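Local coordinates for pectate lyase 47 (Bacillus sp. TS-47, PDB 1VBL), which cleaves pectate, de-esterified pectin, by elimination as a calcium-binding, thermostable lyase of polysaccharide lyase family 1, at residues Y329-D335 with T357-N363; I126-V130 with G147-K153; S321-A325 with V386-P390. The contacts are given in a common frame with arbitrary orientation. Numbering follows the deposited sequence.

Interaction 1. Residues Y329-D335 with T357-N363; sequences YFSFDWD and TIVDLPN
Two extended strands, 329-332 and 358-361, run parallel with axes 4.6 Å apart and 14° between their directions. Register pairs Y329 with I358, F330 with V359 and S331 with D360. Y329 (chi1 t) turns its ring across the other strand. I358 CG2 sits over one ring face, 4.0 Å from the centroid, a CH-pi contact, and Y329 OH donates to D360 OD2 at 2.8 Å. F330 makes two backbone bonds: F330 N to I358 O at 2.8 Å, and D360 N to F330 O at 2.7 Å. Its side chain lies on the V359 face. S331 shares the face of Y329 and D360. F332 N donates to D360 O at 3.0 Å, and F332 CB meets L361 CD2 at 3.6 Å. F330 and F332 stack their rings on Y301 and F303 of the preceding coil. Parallel pairing of successive coils, with such stacks of aromatic rings, is characteristic of the right-handed parallel beta-helix of pectate lyases.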
loop_
_atom_site.group_PDB
_atom_site.type_symbol
_atom_site.label_atom_id
_atom_site.label_comp_id
_atom_site.label_asym_id
_atom_site.label_seq_id
_atom_site.Cartn_x
_atom_site.Cartn_y
_atom_site.Cartn_z
ATOM N N TYR A 329 4.572 18.569 0.898
ATOM C CA TYR A 329 5.539 19.087 1.860
ATOM C C TYR A 329 6.438 17.984 2.410
ATOM O O TYR A 329 5.947 16.989 2.944
ATOM C CB TYR A 329 4.769 19.747 3.006
ATOM C CG TYR A 329 5.576 20.658 3.903
ATOM C CD1 TYR A 329 5.271 22.012 3.991
ATOM C CD2 TYR A 329 6.615 20.162 4.695
ATOM C CE1 TYR A 329 5.971 22.857 4.847
ATOM C CE2 TYR A 329 7.327 21.003 5.560
ATOM C CZ TYR A 329 6.993 22.351 5.628
ATOM O OH TYR A 329 7.676 23.195 6.474
ATOM N N PHE A 330 7.752 18.171 2.291
ATOM C CA PHE A 330 8.717 17.191 2.791
ATOM C C PHE A 330 9.516 17.749 3.964
ATOM O O PHE A 330 9.988 18.884 3.918
ATOM C CB PHE A 330 9.725 16.784 1.706
ATOM C CG PHE A 330 9.130 16.001 0.573
ATOM C CD1 PHE A 330 8.442 16.646 -0.450
ATOM C CD2 PHE A 330 9.287 14.618 0.516
ATOM C CE1 PHE A 330 7.921 15.925 -1.517
ATOM C CE2 PHE A 330 8.771 13.882 -0.544
ATOM C CZ PHE A 330 8.085 14.537 -1.567
ATOM N N SER A 331 9.678 16.934 4.998
ATOM C CA SER A 331 10.440 17.326 6.176
ATOM C C SER A 331 11.453 16.233 6.501
ATOM O O SER A 331 11.093 15.063 6.606
ATOM C CB SER A 331 9.504 17.527 7.370
ATOM O OG SER A 331 10.228 17.906 8.525
ATOM N N PHE A 332 12.717 16.619 6.644
ATOM C CA PHE A 332 13.796 15.685 6.972
ATOM C C PHE A 332 14.564 16.291 8.146
ATOM O O PHE A 332 14.717 17.508 8.213
ATOM C CB PHE A 332 14.754 15.532 5.785
ATOM C CG PHE A 332 14.157 14.828 4.595
ATOM C CD1 PHE A 332 14.285 13.448 4.450
ATOM C CD2 PHE A 332 13.492 15.547 3.605
ATOM C CE1 PHE A 332 13.762 12.794 3.332
ATOM C CE2 PHE A 332 12.966 14.905 2.483
ATOM C CZ PHE A 332 13.102 13.525 2.345
ATOM N N ASP A 333 15.047 15.465 9.071
ATOM C CA ASP A 333 15.791 16.021 10.192
ATOM C C ASP A 333 17.298 15.946 9.979
ATOM O O ASP A 333 18.085 16.067 10.922
ATOM C CB ASP A 333 15.381 15.368 11.521
ATOM C CG ASP A 333 15.728 13.897 11.599
ATOM O OD1 ASP A 333 15.368 13.284 12.627
ATOM O OD2 ASP A 333 16.348 13.352 10.664
ATOM N N TRP A 334 17.687 15.756 8.720
ATOM C CA TRP A 334 19.090 15.722 8.329
ATOM C C TRP A 334 19.183 16.386 6.953
ATOM O O TRP A 334 18.184 16.484 6.236
ATOM C CB TRP A 334 19.621 14.281 8.311
ATOM C CG TRP A 334 19.278 13.446 7.105
ATOM C CD1 TRP A 334 20.045 13.268 5.990
ATOM C CD2 TRP A 334 18.119 12.621 6.931
ATOM N NE1 TRP A 334 19.441 12.374 5.135
ATOM C CE2 TRP A 334 18.257 11.961 5.689
ATOM C CE3 TRP A 334 16.978 12.371 7.707
ATOM C CZ2 TRP A 334 17.297 11.064 5.201
ATOM C CZ3 TRP A 334 16.021 11.475 7.221
ATOM C CH2 TRP A 334 16.190 10.835 5.978
ATOM N N ASP A 335 20.372 16.862 6.600
ATOM C CA ASP A 335 20.584 17.553 5.330
ATOM C C ASP A 335 20.694 16.625 4.127
ATOM O O ASP A 335 21.741 16.523 3.492
ATOM C CB ASP A 335 21.827 18.445 5.432
ATOM C CG ASP A 335 21.559 19.730 6.207
ATOM O OD1 ASP A 335 22.515 20.312 6.762
ATOM O OD2 ASP A 335 20.391 20.171 6.243
ATOM N N THR A 357 6.301 22.308 -4.362
ATOM C CA THR A 357 6.958 21.437 -3.394
ATOM C C THR A 357 7.796 22.227 -2.395
ATOM O O THR A 357 8.542 23.136 -2.769
ATOM C CB THR A 357 7.914 20.419 -4.075
ATOM O OG1 THR A 357 7.185 19.603 -5.001
ATOM C CG2 THR A 357 8.559 19.520 -3.030
ATOM N N ILE A 358 7.662 21.883 -1.121
ATOM C CA ILE A 358 8.459 22.523 -0.092
ATOM C C ILE A 358 9.308 21.452 0.569
ATOM O O ILE A 358 8.841 20.339 0.805
ATOM C CB ILE A 358 7.604 23.175 1.016
ATOM C CG1 ILE A 358 6.879 24.406 0.472
ATOM C CG2 ILE A 358 8.501 23.565 2.203
ATOM C CD1 ILE A 358 6.026 25.120 1.526
ATOM N N VAL A 359 10.564 21.782 0.842
ATOM C CA VAL A 359 11.442 20.856 1.536
ATOM C C VAL A 359 11.862 21.598 2.797
ATOM O O VAL A 359 12.250 22.767 2.745
ATOM C CB VAL A 359 12.686 20.463 0.693
ATOM C CG1 VAL A 359 13.576 21.674 0.439
ATOM C CG2 VAL A 359 13.460 19.372 1.414
ATOM N N ASP A 360 11.739 20.922 3.934
ATOM C CA ASP A 360 12.079 21.500 5.227
ATOM C C ASP A 360 13.260 20.717 5.783
ATOM O O ASP A 360 13.088 19.609 6.296
ATOM C CB ASP A 360 10.876 21.374 6.168
ATOM C CG ASP A 360 11.023 22.196 7.431
ATOM O OD1 ASP A 360 12.151 22.317 7.953
ATOM O OD2 ASP A 360 9.991 22.709 7.915
ATOM N N LEU A 361 14.453 21.293 5.673
ATOM C CA LEU A 361 15.674 20.649 6.146
ATOM C C LEU A 361 16.344 21.446 7.265
ATOM O O LEU A 361 16.002 22.603 7.512
ATOM C CB LEU A 361 16.663 20.500 4.989
ATOM C CG LEU A 361 16.143 19.867 3.697
ATOM C CD1 LEU A 361 17.272 19.816 2.673
ATOM C CD2 LEU A 361 15.611 18.473 3.976
ATOM N N PRO A 362 17.316 20.836 7.959
ATOM C CA PRO A 362 17.962 21.599 9.028
ATOM C C PRO A 362 18.680 22.844 8.510
ATOM O O PRO A 362 18.861 23.808 9.249
ATOM C CB PRO A 362 18.906 20.580 9.679
ATOM C CG PRO A 362 19.059 19.486 8.656
ATOM C CD PRO A 362 17.714 19.418 7.993
ATOM N N ASN A 363 19.058 22.829 7.233
ATOM C CA ASN A 363 19.754 23.961 6.637
ATOM C C ASN A 363 18.776 24.951 6.023
ATOM O O ASN A 363 19.182 25.878 5.319
ATOM C CB ASN A 363 20.749 23.477 5.574
ATOM C CG ASN A 363 20.106 23.275 4.210
ATOM O OD1 ASN A 363 18.967 22.826 4.103
ATOM N ND2 ASN A 363 20.850 23.596 3.158
#

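Interaction 2. Residues I126-V130 with G147-K153; sequences IMVYV and GGGFLIK
L151, M127 and V130 have the most surface covered here. L151 and M127 lie on parallel strands 149-153 and 127-129, whose axes approach to 4.4 Å with a signed crossing angle of -41°; V130 follows the latter. M127 pairs with G149, V128 with F150 and Y129 with L151. L151 N bonds to V128 O at 2.7 Å, and V130 N to L151 O at 3.0 Å. The L151 side chain (chi1 -143°, between wells) lies on the face of M127 and Y129. L151 CD1 touches M127 CE at 3.7 Å, and L151 CD2 touches Y129 CE1 at 3.3 Å. M127, all m, folds its methyl over G149, where a beta carbon would be tight. At G148 one would clash with I126 O. The glycines thus allow the close approach. G149 N donates to I126 O at 3.2 Å, and V128 N to G149 O at 2.9 Å. V130 (chi1 t) sets CG2 3.6 Å from F150 CD1. A water accepts from K153 N at 2.8 Å and lies 2.9 Å from V130 O and 2.8 Å from K153 O. Such pairing of successive coils is characteristic of the pectate lyase parallel beta-helix. The L151 side chain is about 8 Å from the calcium ion. Strand 127-129 directly follows helix 110-126 and edges a four-stranded parallel sheet. Strand 149-153 lies between it and strand 192-195, and V130 and F150 touch I136 of strand 134-138.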
loop_
_atom_site.group_PDB
_atom_site.type_symbol
_atom_site.label_atom_id
_atom_site.label_comp_id
_atom_site.label_asym_id
_atom_site.label_seq_id
_atom_site.Cartn_x
_atom_site.Cartn_y
_atom_site.Cartn_z
ATOM N N ILE A 126 -5.326 -15.697 5.494
ATOM C CA ILE A 126 -5.208 -14.306 5.929
ATOM C C ILE A 126 -5.559 -13.203 4.934
ATOM O O ILE A 126 -5.776 -12.062 5.342
ATOM C CB ILE A 126 -3.796 -14.018 6.487
ATOM C CG1 ILE A 126 -2.771 -13.964 5.353
ATOM C CG2 ILE A 126 -3.416 -15.104 7.503
ATOM C CD1 ILE A 126 -1.371 -13.601 5.824
ATOM N N MET A 127 -5.598 -13.515 3.642
ATOM C CA MET A 127 -5.959 -12.495 2.660
ATOM C C MET A 127 -7.456 -12.617 2.414
ATOM O O MET A 127 -7.929 -13.582 1.805
ATOM C CB MET A 127 -5.172 -12.679 1.360
ATOM C CG MET A 127 -3.671 -12.425 1.511
ATOM S SD MET A 127 -3.272 -10.905 2.448
ATOM C CE MET A 127 -3.937 -9.669 1.361
ATOM N N VAL A 128 -8.194 -11.634 2.917
ATOM C CA VAL A 128 -9.650 -11.605 2.821
ATOM C C VAL A 128 -10.155 -10.931 1.549
ATOM O O VAL A 128 -9.845 -9.767 1.287
ATOM C CB VAL A 128 -10.248 -10.867 4.050
ATOM C CG1 VAL A 128 -11.763 -10.845 3.979
ATOM C CG2 VAL A 128 -9.786 -11.547 5.334
ATOM N N TYR A 129 -10.935 -11.668 0.763
ATOM C CA TYR A 129 -11.499 -11.130 -0.473
ATOM C C TYR A 129 -12.650 -10.177 -0.173
ATOM O O TYR A 129 -13.456 -10.426 0.731
ATOM C CB TYR A 129 -12.021 -12.262 -1.362
ATOM C CG TYR A 129 -10.953 -12.980 -2.146
ATOM C CD1 TYR A 129 -10.393 -12.406 -3.288
ATOM C CD2 TYR A 129 -10.501 -14.237 -1.751
ATOM C CE1 TYR A 129 -9.411 -13.070 -4.018
ATOM C CE2 TYR A 129 -9.520 -14.907 -2.470
ATOM C CZ TYR A 129 -8.980 -14.319 -3.600
ATOM O OH TYR A 129 -8.003 -14.979 -4.303
ATOM N N VAL A 130 -12.727 -9.091 -0.937
ATOM C CA VAL A 130 -13.791 -8.106 -0.770
ATOM C C VAL A 130 -14.574 -8.019 -2.076
ATOM O O VAL A 130 -13.994 -7.815 -3.144
ATOM C CB VAL A 130 -13.226 -6.701 -0.428
ATOM C CG1 VAL A 130 -14.375 -5.711 -0.218
ATOM C CG2 VAL A 130 -12.366 -6.774 0.825
ATOM N N GLY A 147 -2.314 -9.189 11.070
ATOM C CA GLY A 147 -2.035 -10.534 10.594
ATOM C C GLY A 147 -2.546 -10.917 9.222
ATOM O O GLY A 147 -2.344 -12.048 8.782
ATOM N N GLY A 148 -3.206 -9.987 8.541
ATOM C CA GLY A 148 -3.726 -10.274 7.219
ATOM C C GLY A 148 -3.991 -8.994 6.457
ATOM O O GLY A 148 -3.566 -7.921 6.877
ATOM N N GLY A 149 -4.694 -9.102 5.336
ATOM C CA GLY A 149 -4.991 -7.924 4.545
ATOM C C GLY A 149 -6.216 -8.139 3.685
ATOM O O GLY A 149 -6.743 -9.253 3.606
ATOM N N PHE A 150 -6.682 -7.072 3.043
ATOM C CA PHE A 150 -7.846 -7.172 2.176
ATOM C C PHE A 150 -7.409 -7.301 0.730
ATOM O O PHE A 150 -6.530 -6.572 0.268
ATOM C CB PHE A 150 -8.743 -5.938 2.317
ATOM C CG PHE A 150 -9.554 -5.923 3.576
ATOM C CD1 PHE A 150 -10.435 -6.964 3.863
ATOM C CD2 PHE A 150 -9.438 -4.870 4.478
ATOM C CE1 PHE A 150 -11.190 -6.956 5.034
ATOM C CE2 PHE A 150 -10.187 -4.851 5.651
ATOM C CZ PHE A 150 -11.065 -5.896 5.932
ATOM N N LEU A 151 -8.037 -8.234 0.026
ATOM C CA LEU A 151 -7.743 -8.470 -1.376
ATOM C C LEU A 151 -8.932 -7.935 -2.167
ATOM O O LEU A 151 -10.018 -8.521 -2.158
ATOM C CB LEU A 151 -7.571 -9.971 -1.633
ATOM C CG LEU A 151 -6.503 -10.422 -2.630
ATOM C CD1 LEU A 151 -5.124 -10.032 -2.116
ATOM C CD2 LEU A 151 -6.577 -11.940 -2.807
ATOM N N ILE A 152 -8.728 -6.800 -2.825
ATOM C CA ILE A 152 -9.773 -6.182 -3.630
ATOM C C ILE A 152 -9.424 -6.579 -5.056
ATOM O O ILE A 152 -8.752 -5.836 -5.777
ATOM C CB ILE A 152 -9.747 -4.648 -3.460
ATOM C CG1 ILE A 152 -9.836 -4.299 -1.969
ATOM C CG2 ILE A 152 -10.913 -4.012 -4.203
ATOM C CD1 ILE A 152 -9.708 -2.813 -1.662
ATOM N N LYS A 153 -9.880 -7.767 -5.447
ATOM C CA LYS A 153 -9.574 -8.326 -6.756
ATOM C C LYS A 153 -10.749 -8.499 -7.712
ATOM O O LYS A 153 -11.739 -9.156 -7.388
ATOM C CB LYS A 153 -8.877 -9.673 -6.567
ATOM C CG LYS A 153 -8.398 -10.315 -7.853
ATOM C CD LYS A 153 -7.585 -11.560 -7.552
ATOM C CE LYS A 153 -6.965 -12.146 -8.807
ATOM N NZ LYS A 153 -6.016 -13.240 -8.457
HETATM O O HOH W 1 -11.965 -9.351 -4.554
#

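Interaction 3. Residues S321-A325 with V386-P390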
loop_
_atom_site.group_PDB
_atom_site.type_symbol
_atom_site.label_atom_id
_atom_site.label_comp_id
_atom_site.label_asym_id
_atom_site.label_seq_id
_atom_site.Cartn_x
_atom_site.Cartn_y
_atom_site.Cartn_z
ATOM N N SER A 321 4.900 6.564 -16.849
ATOM C CA SER A 321 4.130 7.181 -15.778
ATOM C C SER A 321 3.800 8.630 -16.117
ATOM O O SER A 321 4.523 9.289 -16.868
ATOM C CB SER A 321 4.907 7.115 -14.460
ATOM O OG SER A 321 6.209 7.657 -14.611
ATOM N N GLN A 322 2.692 9.119 -15.574
ATOM C CA GLN A 322 2.281 10.493 -15.808
ATOM C C GLN A 322 1.920 11.118 -14.468
ATOM O O GLN A 322 0.765 11.462 -14.205
ATOM C CB GLN A 322 1.091 10.544 -16.768
ATOM C CG GLN A 322 1.414 10.057 -18.177
ATOM C CD GLN A 322 0.252 10.236 -19.138
ATOM O OE1 GLN A 322 -0.186 11.358 -19.398
ATOM N NE2 GLN A 322 -0.254 9.129 -19.669
ATOM N N ILE A 323 2.926 11.254 -13.616
ATOM C CA ILE A 323 2.727 11.838 -12.299
ATOM C C ILE A 323 2.512 13.347 -12.391
ATOM O O ILE A 323 3.204 14.039 -13.136
ATOM C CB ILE A 323 3.948 11.568 -11.391
ATOM C CG1 ILE A 323 4.064 10.066 -11.121
ATOM C CG2 ILE A 323 3.820 12.359 -10.088
ATOM C CD1 ILE A 323 5.393 9.647 -10.517
ATOM N N TYR A 324 1.538 13.844 -11.638
ATOM C CA TYR A 324 1.247 15.272 -11.584
ATOM C C TYR A 324 1.220 15.566 -10.085
ATOM O O TYR A 324 0.243 15.260 -9.402
ATOM C CB TYR A 324 -0.113 15.567 -12.231
ATOM C CG TYR A 324 -0.362 17.033 -12.537
ATOM C CD1 TYR A 324 -0.584 17.957 -11.513
ATOM C CD2 TYR A 324 -0.373 17.495 -13.857
ATOM C CE1 TYR A 324 -0.812 19.310 -11.796
ATOM C CE2 TYR A 324 -0.599 18.844 -14.150
ATOM C CZ TYR A 324 -0.818 19.744 -13.117
ATOM O OH TYR A 324 -1.045 21.072 -13.405
ATOM N N ALA A 325 2.312 16.136 -9.579
ATOM C CA ALA A 325 2.454 16.436 -8.155
ATOM C C ALA A 325 2.257 17.914 -7.828
ATOM O O ALA A 325 2.863 18.782 -8.452
ATOM C CB ALA A 325 3.830 15.976 -7.671
ATOM N N VAL A 386 3.455 19.451 -18.739
ATOM C CA VAL A 386 2.069 19.061 -18.532
ATOM C C VAL A 386 1.569 18.247 -19.718
ATOM O O VAL A 386 1.467 18.765 -20.830
ATOM C CB VAL A 386 1.162 20.298 -18.371
ATOM C CG1 VAL A 386 -0.290 19.866 -18.232
ATOM C CG2 VAL A 386 1.599 21.110 -17.158
ATOM N N THR A 387 1.275 16.973 -19.483
ATOM C CA THR A 387 0.766 16.100 -20.537
ATOM C C THR A 387 -0.723 15.860 -20.323
ATOM O O THR A 387 -1.426 15.384 -21.214
ATOM C CB THR A 387 1.495 14.742 -20.557
ATOM O OG1 THR A 387 1.515 14.188 -19.237
ATOM C CG2 THR A 387 2.922 14.911 -21.063
ATOM N N TRP A 388 -1.192 16.186 -19.124
ATOM C CA TRP A 388 -2.599 16.048 -18.774
ATOM C C TRP A 388 -2.882 17.000 -17.620
ATOM O O TRP A 388 -1.963 17.430 -16.922
ATOM C CB TRP A 388 -2.934 14.606 -18.367
ATOM C CG TRP A 388 -2.283 14.140 -17.089
ATOM C CD1 TRP A 388 -0.956 13.921 -16.878
ATOM C CD2 TRP A 388 -2.946 13.813 -15.858
ATOM N NE1 TRP A 388 -0.746 13.476 -15.593
ATOM C CE2 TRP A 388 -1.950 13.402 -14.946
ATOM C CE3 TRP A 388 -4.285 13.829 -15.439
ATOM C CZ2 TRP A 388 -2.249 13.006 -13.634
ATOM C CZ3 TRP A 388 -4.584 13.432 -14.130
ATOM C CH2 TRP A 388 -3.565 13.026 -13.247
ATOM N N LYS A 389 -4.150 17.338 -17.425
ATOM C CA LYS A 389 -4.520 18.248 -16.353
ATOM C C LYS A 389 -5.542 17.579 -15.442
ATOM O O LYS A 389 -6.648 17.250 -15.875
ATOM C CB LYS A 389 -5.112 19.531 -16.944
ATOM C CG LYS A 389 -4.323 20.061 -18.135
ATOM C CD LYS A 389 -3.500 21.290 -17.794
ATOM C CE LYS A 389 -4.375 22.526 -17.695
ATOM N NZ LYS A 389 -3.554 23.766 -17.629
ATOM N N PRO A 390 -5.174 17.353 -14.169
ATOM C CA PRO A 390 -6.082 16.719 -13.205
ATOM C C PRO A 390 -7.338 17.567 -13.047
ATOM O O PRO A 390 -7.253 18.781 -12.858
ATOM C CB PRO A 390 -5.263 16.692 -11.917
ATOM C CG PRO A 390 -3.852 16.645 -12.408
ATOM C CD PRO A 390 -3.866 17.626 -13.551
HETATM O O HOH W 2 2.238 13.935 -15.793
#
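Segment 321-325 is extended over most of its length, while 386-390 is an irregular loop. No backbone pairing joins them: the nearest CA atoms are 7.5 Å apart, at Q322 and T387, and 7.6 Å apart at Y324 and P390. Mostly side chains make the contact, with a few main-chain carbonyls. Y324 is the most covered residue. P390 CD sits over one face of its ring, 3.4 Å from the centroid and 10° off the normal, a close CH-pi contact. The edge of the Y324 ring meets the face of W388 in a T-shaped pair, with planes at 73° and the Y324 centroid 5.8 Å from that of the five-membered ring. V386 CG1 lies at the Y324 edge, 4.2 Å from Y324 CE2. W388 NE1 makes a weak hydrogen bond to Q322 O at 2.9 Å. A water donates to I323 O at 2.8 Å and accepts weakly from W388 NE1 at 3.0 Å. W388 and P390 also touch strand 293-303. This is a late chain segment laid across the outside of parallel coils in the beta-helix fold of the pectate lyases.

In the fold
From the N terminus, interaction 2 comes first. It closes a short loop between 126-130 and 147-153, holding strands 134-138 and 144-146, and is complete before the other two begin. Interaction 3 opens at 321-325 and closes only at 386-390, some 60 residues later. Interaction 1, 329-335 with 357-363, lies wholly within that span. Interactions 1 and 3 both use strand 322-332: one pairs its end with the neighbouring strand in the sheet, 351-361, and the other covers its start with the late loop. Their centres are 24 Å apart. Interaction 2 lies on the opposite side of the chain's centre from both, in a separate parallel sheet, 36 Å from interaction 1 and 31 Å from interaction 3, centre to centre.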